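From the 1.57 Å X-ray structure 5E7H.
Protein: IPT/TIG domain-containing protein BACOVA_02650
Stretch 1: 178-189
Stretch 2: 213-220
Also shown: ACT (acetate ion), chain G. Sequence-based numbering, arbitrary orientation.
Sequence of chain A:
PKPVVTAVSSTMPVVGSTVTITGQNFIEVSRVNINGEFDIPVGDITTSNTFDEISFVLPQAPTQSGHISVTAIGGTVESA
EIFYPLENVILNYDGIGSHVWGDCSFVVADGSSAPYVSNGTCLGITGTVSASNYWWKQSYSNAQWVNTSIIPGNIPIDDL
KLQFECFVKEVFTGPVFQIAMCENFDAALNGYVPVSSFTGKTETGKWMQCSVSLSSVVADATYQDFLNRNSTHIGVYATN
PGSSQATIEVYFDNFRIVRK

Stretch 1, residues 178-189: QIAMCENFDAAL
Stretch 2, residues 213-220: SLSSVVAD

Residues 178-181 form the end of a strand (phi -112 to -132°, psi 124 to 150°). A type I' turn from Met 181 to Asn 184 follows, with Cys 182 at 58/28 and Glu 183 at 55/25, closed by Asn 184 N to Met 181 O at 3.0 Å. The chain then folds back so that Leu 189 pairs with Ile 179 in both directions, N to O 3.0 Å each way. Between them, Ala 187 N bonds Asn 184 O at 3.1 Å and Ala 188 N bonds Phe 185 O at 3.2 Å.

The second stretch opens with a 3-10 segment, 214-216, in which Ser 216 N reaches Ser 213 O at 2.9 Å and Val 217 N reaches Leu 214 O at 3.0 Å. Val 217 (-131/-6) and Val 218 (-130/129) then lead out of it. The closest CA pair across the stretches is Ala 188 and Val 217, CA to CA 4.3 Å.

Val 217 is the centre of the contact: 112 Å² of it is covered, out of 440 Å² summed over both sides. Its chi1 of -4° lies between wells, an eclipsed arrangement. In this pose CG2 lies 3.6 Å from Met 181 CG, while CG1 lies 4.2 Å from Leu 189 CB, so the two methyls meet different residues. Its CB is 3.8 Å from Ile 179 O.

Met 181 points toward the second stretch and is m, t, t (-69°, 175°, 179°). The two trans angles extend the chain beyond CG, carrying SD to 3.8 Å from Val 218 CG2 and CE to 4.1 Å from Leu 214 CD1. Leu 214 starts away from the first stretch, but with chi1 -172° and chi2 60° its end comes nearer; Val 218 also points away, at chi1 169°. Leu 189 points toward the contact as t, p (171°, 63°), with CD2 4.3 Å from Ser 216 OG. That serine is p (72°), and its OG donates to Ser 213 O at 2.7 Å, tying the side chain back to its own segment. At the other end, Ala 187 and Ala 219 both point toward the opposite stretch and meet CB to CB at 3.8 Å.

No direct hydrogen bond crosses the contact. Ala 187 O and Ser 216 O, 3.2 Å apart, are both acceptors, and Leu 189 N to Ser 216 O, 3.3 Å, has a poor angle. Ala 187 O instead receives a CA-H...O contact from Val 217 CA at 3.1 Å, with 133° at the hydrogen.

Water supplies the polar links. One accepts from Met 181 N at 2.9 Å and lies 2.8 Å from Val 217 O. Another donates to Ala 187 O at 2.7 Å and Ser 215 O at 2.8 Å. A third accepts from Asn 184 ND2 at 3.0 Å and Ala 219 N at 2.9 Å, and donates to Asp 220 OD2 at 2.9 Å. Asn 184, with chi1 -173° and chi2 1°, thus directs its amide nitrogen to this water.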

# COMPACT_ATOMS: atom_id res chain seq x y z
N GLN A 178 14.49 5.46 1.92
CA GLN A 178 14.36 6.59 0.99
C GLN A 178 13.50 6.13 -0.18
O GLN A 178 13.71 5.05 -0.71
CB GLN A 178 15.74 7.07 0.51
CG GLN A 178 15.67 8.14 -0.58
CD GLN A 178 16.99 8.49 -1.17
OE1 GLN A 178 18.01 7.82 -0.97
NE2 GLN A 178 16.98 9.55 -1.94
N ILE A 179 12.53 6.96 -0.58
CA ILE A 179 11.78 6.72 -1.81
C ILE A 179 12.01 7.94 -2.72
O ILE A 179 11.77 9.09 -2.31
CB ILE A 179 10.28 6.52 -1.56
CG1 ILE A 179 10.07 5.31 -0.63
CG2 ILE A 179 9.56 6.32 -2.89
CD1 ILE A 179 8.58 5.05 -0.25
N ALA A 180 12.51 7.68 -3.93
CA ALA A 180 12.84 8.74 -4.88
C ALA A 180 12.17 8.42 -6.21
O ALA A 180 11.97 7.25 -6.54
CB ALA A 180 14.33 8.85 -5.07
N MET A 181 11.82 9.46 -6.96
CA MET A 181 11.28 9.31 -8.31
C MET A 181 12.00 10.24 -9.29
O MET A 181 12.41 11.35 -8.94
CB MET A 181 9.79 9.60 -8.32
CG MET A 181 8.94 8.57 -7.61
SD MET A 181 7.23 9.12 -7.60
CE MET A 181 6.50 7.75 -6.74
N CYS A 182 12.11 9.78 -10.53
CA CYS A 182 12.64 10.56 -11.65
C CYS A 182 14.06 11.09 -11.44
O CYS A 182 14.45 12.12 -11.99
CB CYS A 182 11.73 11.75 -11.96
SG CYS A 182 10.03 11.28 -12.29
N GLU A 183 14.82 10.36 -10.63
CA GLU A 183 16.18 10.73 -10.25
C GLU A 183 16.25 12.13 -9.65
O GLU A 183 17.31 12.77 -9.67
CB GLU A 183 17.13 10.60 -11.45
CG GLU A 183 17.34 9.14 -11.84
CD GLU A 183 18.54 8.91 -12.73
OE1 GLU A 183 19.43 9.78 -12.78
OE2 GLU A 183 18.57 7.85 -13.39
N ASN A 184 15.15 12.60 -9.08
CA ASN A 184 15.17 13.89 -8.39
C ASN A 184 15.40 13.65 -6.92
O ASN A 184 14.49 13.65 -6.11
CB ASN A 184 13.88 14.68 -8.62
CG ASN A 184 13.97 16.08 -8.04
OD1 ASN A 184 15.01 16.46 -7.49
ND2 ASN A 184 12.92 16.88 -8.19
N PHE A 185 16.65 13.43 -6.54
CA PHE A 185 16.93 13.04 -5.17
C PHE A 185 16.77 14.20 -4.17
O PHE A 185 16.53 13.98 -2.98
CB PHE A 185 18.32 12.42 -5.08
CG PHE A 185 18.41 11.12 -5.82
CD1 PHE A 185 17.91 9.96 -5.26
CD2 PHE A 185 18.96 11.07 -7.09
CE1 PHE A 185 17.98 8.75 -5.96
CE2 PHE A 185 19.03 9.88 -7.79
CZ PHE A 185 18.54 8.73 -7.23
N ASP A 186 16.85 15.43 -4.67
CA ASP A 186 16.57 16.59 -3.85
C ASP A 186 15.12 16.58 -3.33
O ASP A 186 14.84 17.13 -2.27
CB ASP A 186 16.84 17.86 -4.66
CG ASP A 186 17.06 19.07 -3.78
OD1 ASP A 186 17.83 18.96 -2.80
OD2 ASP A 186 16.47 20.13 -4.07
N ALA A 187 14.22 15.94 -4.08
CA ALA A 187 12.81 15.91 -3.71
C ALA A 187 12.40 14.63 -3.00
O ALA A 187 11.25 14.46 -2.63
CB ALA A 187 11.93 16.09 -4.95
N ALA A 188 13.35 13.72 -2.80
CA ALA A 188 13.01 12.41 -2.26
C ALA A 188 12.53 12.42 -0.81
O ALA A 188 12.83 13.34 -0.05
CB ALA A 188 14.20 11.50 -2.38
N LEU A 189 11.78 11.39 -0.46
CA LEU A 189 11.39 11.13 0.92
C LEU A 189 12.55 10.40 1.57
O LEU A 189 12.94 9.36 1.10
CB LEU A 189 10.12 10.31 0.98
CG LEU A 189 9.69 9.76 2.34
CD1 LEU A 189 9.40 10.93 3.28
CD2 LEU A 189 8.48 8.85 2.20
N SER A 213 2.03 11.72 1.16
CA SER A 213 1.72 12.73 0.15
C SER A 213 2.71 12.59 -1.01
O SER A 213 3.92 12.42 -0.80
CB SER A 213 1.79 14.14 0.72
OG SER A 213 0.74 14.36 1.63
N LEU A 214 2.22 12.67 -2.24
CA LEU A 214 3.13 12.56 -3.37
C LEU A 214 4.11 13.74 -3.37
O LEU A 214 5.23 13.60 -3.86
CB LEU A 214 2.36 12.49 -4.69
CG LEU A 214 3.20 12.17 -5.94
CD1 LEU A 214 3.92 10.82 -5.82
CD2 LEU A 214 2.32 12.17 -7.21
N SER A 215 3.72 14.87 -2.79
CA SER A 215 4.63 16.02 -2.69
C SER A 215 5.86 15.72 -1.82
O SER A 215 6.84 16.49 -1.87
CB SER A 215 3.88 17.23 -2.13
OG SER A 215 3.41 16.99 -0.81
N SER A 216 5.82 14.66 -1.02
CA SER A 216 6.98 14.31 -0.20
C SER A 216 8.05 13.58 -1.01
O SER A 216 9.16 13.39 -0.50
CB SER A 216 6.57 13.46 1.00
OG SER A 216 6.22 12.16 0.62
N VAL A 217 7.76 13.22 -2.27
CA VAL A 217 8.79 12.62 -3.12
C VAL A 217 8.84 13.30 -4.50
O VAL A 217 9.81 13.10 -5.23
CB VAL A 217 8.67 11.03 -3.20
CG1 VAL A 217 7.60 10.46 -2.34
CG2 VAL A 217 8.76 10.44 -4.59
N VAL A 218 7.91 14.22 -4.79
CA VAL A 218 7.83 14.90 -6.08
C VAL A 218 7.72 16.41 -5.85
O VAL A 218 6.87 16.85 -5.09
CB VAL A 218 6.60 14.40 -6.89
CG1 VAL A 218 6.34 15.29 -8.12
CG2 VAL A 218 6.77 12.91 -7.28
N ALA A 219 8.58 17.18 -6.53
CA ALA A 219 8.67 18.63 -6.32
C ALA A 219 7.83 19.46 -7.29
O ALA A 219 7.66 20.67 -7.11
CB ALA A 219 10.11 19.07 -6.41
N ASP A 220 7.32 18.82 -8.34
CA ASP A 220 6.62 19.51 -9.41
C ASP A 220 5.21 19.97 -9.01
O ASP A 220 4.63 19.47 -8.04
CB ASP A 220 6.55 18.59 -10.63
CG ASP A 220 7.91 18.00 -10.97
OD1 ASP A 220 8.73 18.72 -11.58
OD2 ASP A 220 8.18 16.85 -10.58
C ACT G . 19.17 15.67 -7.19
O ACT G . 18.10 16.33 -7.27
OXT ACT G . 20.00 15.90 -6.28
CH3 ACT G . 19.46 14.58 -8.19
O HOH W 1 12.29 11.90 -5.51
O HOH W 2 10.48 13.24 -8.01
O HOH W 3 10.12 15.92 -8.70
O HOH W 4 9.62 16.53 -2.24
O HOH W 5 10.24 14.68 1.57